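Long-range contacts in iron-regulated transcriptional activator AFT2 (Saccharomyces cerevisiae, PDB 4LMG), which activates transcription of the iron regulon when iron is scarce, binding the 5'-CACCC-3' iron-responsive element of target promoters through its WRKY-GCM1-fold domain: residues A72-A80 and V90-H99; P31-E39 and K45-V53. All coordinates share one frame; numbering follows the deposited sequence.

Interaction 1 of 2, residues A72-A80 and V90-H99; sequences ACPFRIRAA and VVVMNNIHSH. With ZN (zinc ion), chain I; nucleotides of chain H.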
loop_
_atom_site.group_PDB
_atom_site.type_symbol
_atom_site.label_atom_id
_atom_site.label_comp_id
_atom_site.label_asym_id
_atom_site.label_seq_id
_atom_site.Cartn_x
_atom_site.Cartn_y
_atom_site.Cartn_z
ATOM N N ALA A 72 -19.694 -4.132 1.730
ATOM C CA ALA A 72 -18.877 -3.388 0.776
ATOM C C ALA A 72 -19.741 -2.529 -0.142
ATOM O O ALA A 72 -20.741 -2.997 -0.689
ATOM C CB ALA A 72 -18.020 -4.339 -0.038
ATOM N N CYS A 73 -19.348 -1.270 -0.308
ATOM C CA CYS A 73 -20.100 -0.335 -1.134
ATOM C C CYS A 73 -19.588 -0.319 -2.570
ATOM O O CYS A 73 -18.387 -0.196 -2.801
ATOM C CB CYS A 73 -20.036 1.070 -0.541
ATOM S SG CYS A 73 -20.999 2.281 -1.454
ATOM N N PRO A 74 -20.508 -0.432 -3.541
ATOM C CA PRO A 74 -20.194 -0.526 -4.971
ATOM C C PRO A 74 -19.871 0.823 -5.614
ATOM O O PRO A 74 -19.288 0.853 -6.698
ATOM C CB PRO A 74 -21.488 -1.085 -5.564
ATOM C CG PRO A 74 -22.553 -0.535 -4.676
ATOM C CD PRO A 74 -21.959 -0.509 -3.289
ATOM N N PHE A 75 -20.254 1.915 -4.958
ATOM C CA PHE A 75 -20.000 3.261 -5.469
ATOM C C PHE A 75 -18.558 3.418 -5.946
ATOM O O PHE A 75 -17.619 3.036 -5.246
ATOM C CB PHE A 75 -20.312 4.299 -4.390
ATOM C CG PHE A 75 -20.102 5.723 -4.830
ATOM C CD1 PHE A 75 -18.929 6.393 -4.522
ATOM C CD2 PHE A 75 -21.086 6.399 -5.536
ATOM C CE1 PHE A 75 -18.739 7.709 -4.916
ATOM C CE2 PHE A 75 -20.902 7.710 -5.932
ATOM C CZ PHE A 75 -19.726 8.366 -5.622
ATOM N N ARG A 76 -18.389 3.979 -7.141
ATOM C CA ARG A 76 -17.059 4.178 -7.709
ATOM C C ARG A 76 -16.959 5.471 -8.507
ATOM O O ARG A 76 -17.869 5.827 -9.253
ATOM C CB ARG A 76 -16.668 3.000 -8.607
ATOM C CG ARG A 76 -16.333 1.715 -7.871
ATOM C CD ARG A 76 -15.198 1.921 -6.882
ATOM N NE ARG A 76 -14.753 0.661 -6.292
ATOM C CZ ARG A 76 -15.408 0.011 -5.334
ATOM N NH1 ARG A 76 -16.546 0.498 -4.855
ATOM N NH2 ARG A 76 -14.926 -1.127 -4.855
ATOM N N ILE A 77 -15.844 6.171 -8.344
ATOM C CA ILE A 77 -15.535 7.314 -9.191
ATOM C C ILE A 77 -14.233 7.037 -9.931
ATOM O O ILE A 77 -13.239 6.629 -9.327
ATOM C CB ILE A 77 -15.394 8.610 -8.381
ATOM C CG1 ILE A 77 -16.683 8.903 -7.612
ATOM C CG2 ILE A 77 -15.052 9.773 -9.297
ATOM C CD1 ILE A 77 -16.647 10.203 -6.849
ATOM N N ARG A 78 -14.240 7.248 -11.241
ATOM C CA ARG A 78 -13.057 6.989 -12.048
ATOM C C ARG A 78 -12.651 8.223 -12.843
ATOM O O ARG A 78 -13.407 8.713 -13.677
ATOM C CB ARG A 78 -13.300 5.803 -12.983
ATOM C CG ARG A 78 -12.064 5.323 -13.728
ATOM C CD ARG A 78 -12.283 3.924 -14.280
ATOM N NE ARG A 78 -11.160 3.465 -15.090
ATOM C CZ ARG A 78 -11.110 3.558 -16.415
ATOM N NH1 ARG A 78 -12.125 4.095 -17.082
ATOM N NH2 ARG A 78 -10.048 3.115 -17.075
ATOM N N ALA A 79 -11.462 8.737 -12.556
ATOM C CA ALA A 79 -10.905 9.844 -13.316
ATOM C C ALA A 79 -9.817 9.306 -14.232
ATOM O O ALA A 79 -8.886 8.644 -13.775
ATOM C CB ALA A 79 -10.346 10.903 -12.387
ATOM N N ALA A 80 -9.939 9.586 -15.524
ATOM C CA ALA A 80 -8.999 9.062 -16.509
ATOM C C ALA A 80 -8.477 10.154 -17.438
ATOM O O ALA A 80 -9.237 10.990 -17.920
ATOM C CB ALA A 80 -9.648 7.944 -17.314
ATOM N N VAL A 90 -14.062 12.617 -15.717
ATOM C CA VAL A 90 -14.471 12.023 -14.456
ATOM C C VAL A 90 -15.856 11.409 -14.576
ATOM O O VAL A 90 -16.810 12.074 -14.984
ATOM C CB VAL A 90 -14.459 13.056 -13.317
ATOM C CG1 VAL A 90 -14.789 12.389 -11.992
ATOM C CG2 VAL A 90 -13.107 13.750 -13.248
ATOM N N VAL A 91 -15.960 10.133 -14.223
ATOM C CA VAL A 91 -17.226 9.423 -14.317
ATOM C C VAL A 91 -17.603 8.777 -12.990
ATOM O O VAL A 91 -16.754 8.207 -12.301
ATOM C CB VAL A 91 -17.174 8.334 -15.403
ATOM C CG1 VAL A 91 -18.542 7.691 -15.571
ATOM C CG2 VAL A 91 -16.693 8.923 -16.722
ATOM N N VAL A 92 -18.879 8.876 -12.637
ATOM C CA VAL A 92 -19.404 8.209 -11.456
ATOM C C VAL A 92 -20.096 6.912 -11.864
ATOM O O VAL A 92 -20.914 6.897 -12.784
ATOM C CB VAL A 92 -20.414 9.096 -10.704
ATOM C CG1 VAL A 92 -21.029 8.329 -9.548
ATOM C CG2 VAL A 92 -19.745 10.371 -10.214
ATOM N N MET A 93 -19.762 5.826 -11.175
ATOM C CA MET A 93 -20.338 4.517 -11.456
ATOM C C MET A 93 -21.083 3.995 -10.231
ATOM O O MET A 93 -20.821 4.425 -9.109
ATOM C CB MET A 93 -19.236 3.535 -11.848
ATOM C CG MET A 93 -18.279 4.070 -12.901
ATOM S SD MET A 93 -16.848 3.005 -13.155
ATOM C CE MET A 93 -15.979 3.913 -14.432
ATOM N N ASN A 94 -22.005 3.060 -10.452
ATOM C CA ASN A 94 -22.794 2.481 -9.367
ATOM C C ASN A 94 -23.156 3.512 -8.309
ATOM O O ASN A 94 -22.668 3.457 -7.181
ATOM C CB ASN A 94 -22.051 1.310 -8.723
ATOM C CG ASN A 94 -21.999 0.089 -9.618
ATOM O OD1 ASN A 94 -20.923 -0.353 -10.025
ATOM N ND2 ASN A 94 -23.164 -0.465 -9.930
ATOM N N ASN A 95 -24.017 4.452 -8.681
ATOM C CA ASN A 95 -24.382 5.546 -7.792
ATOM C C ASN A 95 -25.115 5.083 -6.533
ATOM O O ASN A 95 -25.539 5.901 -5.716
ATOM C CB ASN A 95 -25.218 6.580 -8.546
ATOM C CG ASN A 95 -25.386 7.864 -7.771
ATOM O OD1 ASN A 95 -26.492 8.223 -7.369
ATOM N ND2 ASN A 95 -24.280 8.559 -7.541
ATOM N N ILE A 96 -25.254 3.769 -6.382
ATOM C CA ILE A 96 -25.942 3.192 -5.235
ATOM C C ILE A 96 -24.968 2.893 -4.103
ATOM O O ILE A 96 -23.864 2.405 -4.339
ATOM C CB ILE A 96 -26.659 1.887 -5.615
ATOM C CG1 ILE A 96 -27.526 2.098 -6.859
ATOM C CG2 ILE A 96 -27.490 1.374 -4.448
ATOM C CD1 ILE A 96 -28.178 0.832 -7.369
ATOM N N HIS A 97 -25.382 3.184 -2.876
ATOM C CA HIS A 97 -24.556 2.906 -1.707
ATOM C C HIS A 97 -25.160 1.801 -0.848
ATOM O O HIS A 97 -26.374 1.598 -0.843
ATOM C CB HIS A 97 -24.363 4.169 -0.868
ATOM C CG HIS A 97 -23.570 5.236 -1.556
ATOM N ND1 HIS A 97 -22.206 5.360 -1.410
ATOM C CD2 HIS A 97 -23.953 6.232 -2.390
ATOM C CE1 HIS A 97 -21.782 6.386 -2.126
ATOM N NE2 HIS A 97 -22.822 6.932 -2.730
ATOM N N SER A 98 -24.303 1.091 -0.122
ATOM C CA SER A 98 -24.742 0.010 0.749
ATOM C C SER A 98 -24.767 0.481 2.195
ATOM O O SER A 98 -24.749 -0.328 3.124
ATOM C CB SER A 98 -23.796 -1.184 0.624
ATOM O OG SER A 98 -22.508 -0.855 1.116
ATOM N N HIS A 99 -24.803 1.797 2.378
ATOM C CA HIS A 99 -24.678 2.381 3.705
ATOM C C HIS A 99 -25.295 3.768 3.743
ATOM O O HIS A 99 -25.522 4.386 2.703
ATOM C CB HIS A 99 -23.203 2.470 4.091
ATOM C CG HIS A 99 -22.381 3.274 3.133
ATOM N ND1 HIS A 99 -22.129 4.617 3.310
ATOM C CD2 HIS A 99 -21.771 2.925 1.974
ATOM C CE1 HIS A 99 -21.390 5.060 2.308
ATOM N NE2 HIS A 99 -21.162 4.054 1.483
HETATM ZN ZN ZN I . -20.691 4.307 -0.482
ATOM O "O5'" DA H 1 -13.581 0.745 -14.358
ATOM C "C5'" DA H 1 -14.120 0.557 -13.052
ATOM C "C4'" DA H 1 -13.019 0.517 -12.006
ATOM O "O4'" DA H 1 -13.609 0.471 -10.685
ATOM C "C3'" DA H 1 -12.115 -0.705 -12.057
ATOM O "O3'" DA H 1 -10.875 -0.420 -11.419
ATOM C "C2'" DA H 1 -12.924 -1.726 -11.264
ATOM C "C1'" DA H 1 -13.601 -0.860 -10.204
ATOM N N9 DA H 1 -14.982 -1.247 -9.932
ATOM C C8 DA H 1 -16.092 -0.913 -10.660
ATOM N N7 DA H 1 -17.209 -1.403 -10.179
ATOM C C5 DA H 1 -16.805 -2.107 -9.057
ATOM C C6 DA H 1 -17.519 -2.860 -8.103
ATOM N N6 DA H 1 -18.846 -3.028 -8.139
ATOM N N1 DA H 1 -16.812 -3.434 -7.106
ATOM C C2 DA H 1 -15.484 -3.263 -7.074
ATOM N N3 DA H 1 -14.705 -2.579 -7.910
ATOM C C4 DA H 1 -15.435 -2.022 -8.889
#
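Cys73 and His97, with His99, meet at a zinc ion beside the open end of an antiparallel beta hairpin, strands 76-82 and 87-93 of the WRKY-GCM1 fold. Cys73 SG binds the metal at 2.3 Å, His97 through ND1 and His99 through NE2; Cys50 of strand 45-50 completes the site. Phe75 lies next to it and can be followed outward. Its CB touches His97 CE1 at 3.4 Å. With CG anti to the backbone N (chi1 -179°), the ring runs alongside the imidazole in an offset stack, planes 23° apart and centroids 4.5 Å apart: CG and CD1 sit against His97 CE1, CD2 against His97 NE2. Farther out, CE2 meets Val92 CG1 at 3.7 Å, and Asn95 ND2 comes to the ring edge, while CZ ends near the same Val92 methyl. The zinc ligand His97 is thus backed by a buried phenyl ring.

Beyond Phe75 the strands zip together by paired backbone bonds, Arg76 with Met93 and Arg78 with Val91; the shortest, Met93 N to Arg76 O, is 2.7 Å. Ile77, Ala79, Val90 and Val92 point to one face, where helix 21-29 covers Ile77, Ala79 and Val92. Arg76, Arg78 and Met93 lie on the other, toward DNA. Arg76 bends at chi2 (-58°); NH1 bonds to the carbonyls of Cys73 and Phe75, with a weak, long ion pair from NE to Glu39, help hold the guanidinium so that C2 of the DA1 adenine (chain H) lies over one face, 3.1 Å from NH2.

Interaction 2 of 2, residues P31-E39 and K45-V53; sequences PQGIDIVIE and KVTFKCRSV. With ZN (zinc ion), chain I; nucleotides of chain G; nucleotides of chain H.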
loop_
_atom_site.group_PDB
_atom_site.type_symbol
_atom_site.label_atom_id
_atom_site.label_comp_id
_atom_site.label_asym_id
_atom_site.label_seq_id
_atom_site.Cartn_x
_atom_site.Cartn_y
_atom_site.Cartn_z
ATOM N N PRO A 31 -20.042 17.212 1.214
ATOM C CA PRO A 31 -21.356 17.751 1.581
ATOM C C PRO A 31 -22.477 16.734 1.381
ATOM O O PRO A 31 -23.551 16.901 1.953
ATOM C CB PRO A 31 -21.533 18.929 0.617
ATOM C CG PRO A 31 -20.142 19.336 0.267
ATOM C CD PRO A 31 -19.367 18.049 0.207
ATOM N N GLN A 32 -22.228 15.695 0.590
ATOM C CA GLN A 32 -23.241 14.679 0.319
ATOM C C GLN A 32 -23.145 13.499 1.288
ATOM O O GLN A 32 -23.800 12.474 1.099
ATOM C CB GLN A 32 -23.109 14.175 -1.118
ATOM C CG GLN A 32 -23.159 15.269 -2.170
ATOM C CD GLN A 32 -24.551 15.836 -2.359
ATOM O OE1 GLN A 32 -25.503 15.100 -2.619
ATOM N NE2 GLN A 32 -24.678 17.152 -2.227
ATOM N N GLY A 33 -22.323 13.643 2.322
ATOM C CA GLY A 33 -22.126 12.569 3.280
ATOM C C GLY A 33 -21.344 11.420 2.672
ATOM O O GLY A 33 -21.473 10.268 3.090
ATOM N N ILE A 34 -20.530 11.740 1.674
ATOM C CA ILE A 34 -19.728 10.736 0.988
ATOM C C ILE A 34 -18.248 10.985 1.229
ATOM O O ILE A 34 -17.729 12.058 0.914
ATOM C CB ILE A 34 -20.015 10.720 -0.523
ATOM C CG1 ILE A 34 -21.475 10.346 -0.774
ATOM C CG2 ILE A 34 -19.084 9.744 -1.233
ATOM C CD1 ILE A 34 -21.898 10.440 -2.224
ATOM N N ASP A 35 -17.580 9.982 1.794
ATOM C CA ASP A 35 -16.176 10.078 2.174
ATOM C C ASP A 35 -15.321 9.289 1.184
ATOM O O ASP A 35 -15.222 8.067 1.277
ATOM C CB ASP A 35 -15.990 9.524 3.590
ATOM C CG ASP A 35 -14.602 9.778 4.150
ATOM O OD1 ASP A 35 -13.706 10.200 3.387
ATOM O OD2 ASP A 35 -14.404 9.548 5.362
ATOM N N ILE A 36 -14.706 9.987 0.236
ATOM C CA ILE A 36 -13.970 9.319 -0.833
ATOM C C ILE A 36 -12.543 8.946 -0.441
ATOM O O ILE A 36 -11.826 9.733 0.177
ATOM C CB ILE A 36 -13.905 10.183 -2.108
ATOM C CG1 ILE A 36 -13.160 11.487 -1.824
ATOM C CG2 ILE A 36 -15.304 10.456 -2.650
ATOM C CD1 ILE A 36 -12.731 12.225 -3.063
ATOM N N VAL A 37 -12.138 7.736 -0.808
ATOM C CA VAL A 37 -10.742 7.330 -0.691
ATOM C C VAL A 37 -10.235 6.836 -2.043
ATOM O O VAL A 37 -11.028 6.530 -2.936
ATOM C CB VAL A 37 -10.542 6.229 0.372
ATOM C CG1 VAL A 37 -10.842 6.771 1.761
ATOM C CG2 VAL A 37 -11.412 5.020 0.063
ATOM N N ILE A 38 -8.917 6.771 -2.195
ATOM C CA ILE A 38 -8.320 6.255 -3.420
ATOM C C ILE A 38 -8.184 4.739 -3.359
ATOM O O ILE A 38 -7.514 4.195 -2.476
ATOM C CB ILE A 38 -6.928 6.860 -3.681
ATOM C CG1 ILE A 38 -7.003 8.388 -3.713
ATOM C CG2 ILE A 38 -6.356 6.324 -4.990
ATOM C CD1 ILE A 38 -5.647 9.062 -3.724
ATOM N N GLU A 39 -8.838 4.060 -4.293
ATOM C CA GLU A 39 -8.702 2.618 -4.412
ATOM C C GLU A 39 -7.397 2.304 -5.122
ATOM O O GLU A 39 -6.694 1.353 -4.773
ATOM C CB GLU A 39 -9.869 2.041 -5.211
ATOM C CG GLU A 39 -9.746 0.558 -5.508
ATOM C CD GLU A 39 -10.978 0.000 -6.189
ATOM O OE1 GLU A 39 -11.424 0.588 -7.197
ATOM O OE2 GLU A 39 -11.508 -1.023 -5.713
ATOM N N LYS A 45 -4.673 7.768 -14.334
ATOM C CA LYS A 45 -5.950 7.242 -13.861
ATOM C C LYS A 45 -6.017 7.151 -12.341
ATOM O O LYS A 45 -5.079 6.685 -11.693
ATOM C CB LYS A 45 -6.226 5.863 -14.462
ATOM C CG LYS A 45 -7.467 5.191 -13.898
ATOM C CD LYS A 45 -7.602 3.763 -14.393
ATOM C CE LYS A 45 -6.453 2.891 -13.907
ATOM N NZ LYS A 45 -6.558 1.511 -14.455
ATOM N N VAL A 46 -7.135 7.599 -11.781
ATOM C CA VAL A 46 -7.380 7.466 -10.351
ATOM C C VAL A 46 -8.781 6.919 -10.117
ATOM O O VAL A 46 -9.757 7.428 -10.669
ATOM C CB VAL A 46 -7.244 8.808 -9.618
ATOM C CG1 VAL A 46 -7.287 8.586 -8.111
ATOM C CG2 VAL A 46 -5.957 9.499 -10.023
ATOM N N THR A 47 -8.872 5.871 -9.307
ATOM C CA THR A 47 -10.160 5.289 -8.960
ATOM C C THR A 47 -10.472 5.561 -7.495
ATOM O O THR A 47 -9.653 5.301 -6.618
ATOM C CB THR A 47 -10.184 3.774 -9.211
ATOM O OG1 THR A 47 -9.975 3.518 -10.603
ATOM C CG2 THR A 47 -11.521 3.189 -8.791
ATOM N N PHE A 48 -11.661 6.095 -7.245
ATOM C CA PHE A 48 -12.076 6.453 -5.899
ATOM C C PHE A 48 -13.236 5.580 -5.446
ATOM O O PHE A 48 -13.992 5.060 -6.268
ATOM C CB PHE A 48 -12.504 7.921 -5.849
ATOM C CG PHE A 48 -11.440 8.882 -6.294
ATOM C CD1 PHE A 48 -11.278 9.186 -7.635
ATOM C CD2 PHE A 48 -10.613 9.495 -5.369
ATOM C CE1 PHE A 48 -10.306 10.077 -8.044
ATOM C CE2 PHE A 48 -9.640 10.385 -5.771
ATOM C CZ PHE A 48 -9.487 10.677 -7.112
ATOM N N LYS A 49 -13.371 5.424 -4.134
ATOM C CA LYS A 49 -14.523 4.740 -3.560
ATOM C C LYS A 49 -14.803 5.268 -2.158
ATOM O O LYS A 49 -14.063 6.107 -1.643
ATOM C CB LYS A 49 -14.297 3.229 -3.525
ATOM C CG LYS A 49 -13.124 2.794 -2.662
ATOM C CD LYS A 49 -12.959 1.289 -2.710
ATOM C CE LYS A 49 -11.750 0.834 -1.912
ATOM N NZ LYS A 49 -11.483 -0.613 -2.134
ATOM N N CYS A 50 -15.875 4.781 -1.544
ATOM C CA CYS A 50 -16.207 5.186 -0.183
ATOM C C CYS A 50 -15.227 4.576 0.802
ATOM O O CYS A 50 -14.897 3.394 0.706
ATOM C CB CYS A 50 -17.632 4.768 0.184
ATOM S SG CYS A 50 -18.931 5.755 -0.589
ATOM N N ARG A 51 -14.759 5.383 1.747
ATOM C CA ARG A 51 -13.932 4.858 2.821
ATOM C C ARG A 51 -14.627 3.654 3.435
ATOM O O ARG A 51 -15.847 3.651 3.612
ATOM C CB ARG A 51 -13.683 5.910 3.898
ATOM C CG ARG A 51 -12.775 5.418 5.015
ATOM C CD ARG A 51 -12.617 6.462 6.098
ATOM N NE ARG A 51 -12.291 7.763 5.530
ATOM C CZ ARG A 51 -11.083 8.114 5.107
ATOM N NH1 ARG A 51 -10.072 7.257 5.184
ATOM N NH2 ARG A 51 -10.886 9.324 4.603
ATOM N N SER A 52 -13.846 2.627 3.750
ATOM C CA SER A 52 -14.383 1.420 4.350
ATOM C C SER A 52 -14.610 1.647 5.843
ATOM O O SER A 52 -13.670 1.941 6.587
ATOM C CB SER A 52 -13.423 0.250 4.123
ATOM O OG SER A 52 -14.008 -0.983 4.502
ATOM N N VAL A 53 -15.861 1.524 6.274
ATOM C CA VAL A 53 -16.203 1.684 7.685
ATOM C C VAL A 53 -16.885 0.435 8.234
ATOM O O VAL A 53 -16.318 -0.286 9.055
ATOM C CB VAL A 53 -17.118 2.902 7.911
ATOM C CG1 VAL A 53 -17.558 2.972 9.366
ATOM C CG2 VAL A 53 -16.409 4.184 7.498
HETATM ZN ZN ZN I . -20.691 4.307 -0.482
ATOM P P DC G 10 -5.941 7.428 0.547
ATOM O OP1 DC G 10 -5.303 8.638 1.105
ATOM O OP2 DC G 10 -7.298 7.522 -0.035
ATOM O "O5'" DC G 10 -4.972 6.794 -0.562
ATOM C "C5'" DC G 10 -3.571 6.750 -0.336
ATOM C "C4'" DC G 10 -2.867 5.848 -1.341
ATOM O "O4'" DC G 10 -3.033 4.453 -0.968
ATOM C "C3'" DC G 10 -3.352 5.959 -2.795
ATOM O "O3'" DC G 10 -2.252 6.149 -3.666
ATOM C "C2'" DC G 10 -3.957 4.583 -3.065
ATOM C "C1'" DC G 10 -3.043 3.740 -2.186
ATOM N N1 DC G 10 -3.497 2.337 -1.978
ATOM C C2 DC G 10 -2.535 1.337 -1.816
ATOM O O2 DC G 10 -1.336 1.644 -1.842
ATOM N N3 DC G 10 -2.942 0.059 -1.634
ATOM C C4 DC G 10 -4.239 -0.241 -1.610
ATOM N N4 DC G 10 -4.575 -1.525 -1.425
ATOM C C5 DC G 10 -5.241 0.765 -1.776
ATOM C C6 DC G 10 -4.828 2.027 -1.957
ATOM P P DG G 9 -9.892 2.148 2.676
ATOM O OP1 DG G 9 -11.032 2.618 3.491
ATOM O OP2 DG G 9 -10.162 1.393 1.429
ATOM O "O5'" DG G 9 -8.962 3.396 2.326
ATOM C "C5'" DG G 9 -8.401 4.123 3.412
ATOM C "C4'" DG G 9 -7.039 4.688 3.053
ATOM O "O4'" DG G 9 -6.025 3.649 3.138
ATOM C "C3'" DG G 9 -6.918 5.254 1.647
ATOM O "O3'" DG G 9 -5.971 6.311 1.697
ATOM C "C2'" DG G 9 -6.408 4.053 0.851
ATOM C "C1'" DG G 9 -5.468 3.395 1.861
ATOM N N9 DG G 9 -5.325 1.941 1.754
ATOM C C8 DG G 9 -6.327 1.011 1.618
ATOM N N7 DG G 9 -5.893 -0.219 1.564
ATOM C C5 DG G 9 -4.515 -0.101 1.687
ATOM C C6 DG G 9 -3.509 -1.098 1.702
ATOM O O6 DG G 9 -3.641 -2.327 1.608
ATOM N N1 DG G 9 -2.238 -0.549 1.842
ATOM C C2 DG G 9 -1.977 0.798 1.957
ATOM N N2 DG G 9 -0.688 1.145 2.085
ATOM N N3 DG G 9 -2.909 1.743 1.945
ATOM C C4 DG G 9 -4.152 1.221 1.807
ATOM P P DA H 2 -9.566 -0.111 -12.299
ATOM O OP1 DA H 2 -8.845 1.014 -11.659
ATOM O OP2 DA H 2 -9.986 0.016 -13.713
ATOM O "O5'" DA H 2 -8.674 -1.436 -12.125
ATOM C "C5'" DA H 2 -9.293 -2.723 -12.042
ATOM C "C4'" DA H 2 -8.357 -3.878 -12.380
ATOM O "O4'" DA H 2 -7.266 -3.434 -13.228
ATOM C "C3'" DA H 2 -7.710 -4.592 -11.199
ATOM O "O3'" DA H 2 -7.650 -5.983 -11.479
ATOM C "C2'" DA H 2 -6.312 -3.987 -11.130
ATOM C "C1'" DA H 2 -6.026 -3.600 -12.580
ATOM N N9 DA H 2 -5.319 -2.332 -12.677
ATOM C C8 DA H 2 -5.827 -1.139 -13.102
ATOM N N7 DA H 2 -4.959 -0.157 -13.077
ATOM C C5 DA H 2 -3.804 -0.747 -12.598
ATOM C C6 DA H 2 -2.520 -0.238 -12.339
ATOM N N6 DA H 2 -2.188 1.040 -12.538
ATOM N N1 DA H 2 -1.594 -1.095 -11.865
ATOM C C2 DA H 2 -1.938 -2.373 -11.667
ATOM N N3 DA H 2 -3.111 -2.967 -11.877
ATOM C C4 DA H 2 -4.008 -2.088 -12.344
#
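Arg51 reaches Asp35 side-on, with the two side chains crossing and the guanidinium and carboxylate planes 62° apart. The salt bridge is therefore not coplanar: NE gives a nearly straight bond to OD2 (2.8 Å, 176°) within the guanidinium plane but from above the carboxylate, while NH2 makes a more bent one to OD1 at 3.2 Å. NH2 also bridges to Asp111. Val37 stands at about a right angle to Arg51 and lays CG1 over one guanidinium face, 3.5 Å from NH1, so Asp35 OD2 sits at the edge of the group and a methyl over one face.

Toward the other end of this antiparallel beta hairpin, Glu39 crosses Lys49 almost perpendicularly, OE2 and NZ forming only a long salt bridge of 3.6 Å. Ile38 instead runs alongside Phe48, CG1 meeting CE2 at 3.9 Å. Backbone bonds pair Val37 with Lys49 both ways, and Arg51 N to Asp35 O and Glu39 N to Thr47 O continue the ladder on either side.

The hairpin also grips DNA. Ile38 N donates to OP2 of DC10 and Ser52 N to OP1 of DG9, both of chain G; on chain H, Thr47 OG1 holds OP1 of DA2, and Lys45 NZ donates to N7 of its adenine (2.7 Å). Cys50 sends SG to the zinc ion, with Ile34 CG2 beside it. Helix 21-29 packs on Ile36 and Phe48, and strand 76-82 flanks strand 45-50 on the side away from strand 36-42.

How the interactions relate
From the N terminus, strand 7-8 takes the sheet edge beside 87-93; after helix 21-29, interaction 2 closes the first hairpin loop, bringing 45-53 back onto 31-39. After the unmodelled residues 54-71, interaction 1 closes a second hairpin, 72-80 with 90-99. The two loops follow in series, neither nesting nor crossing. Their inner strands, 45-50 and 76-82, are neighbours in the same antiparallel sheet, joined by probable backbone hydrogen bonds, Ile77 O to Phe48 N and Ala79 O to Val46 N. Zinc makes the second tie, drawing one ligand from interaction 2 and three from interaction 1. Both hairpins also touch the bound DNA and share helix 21-29 as cover.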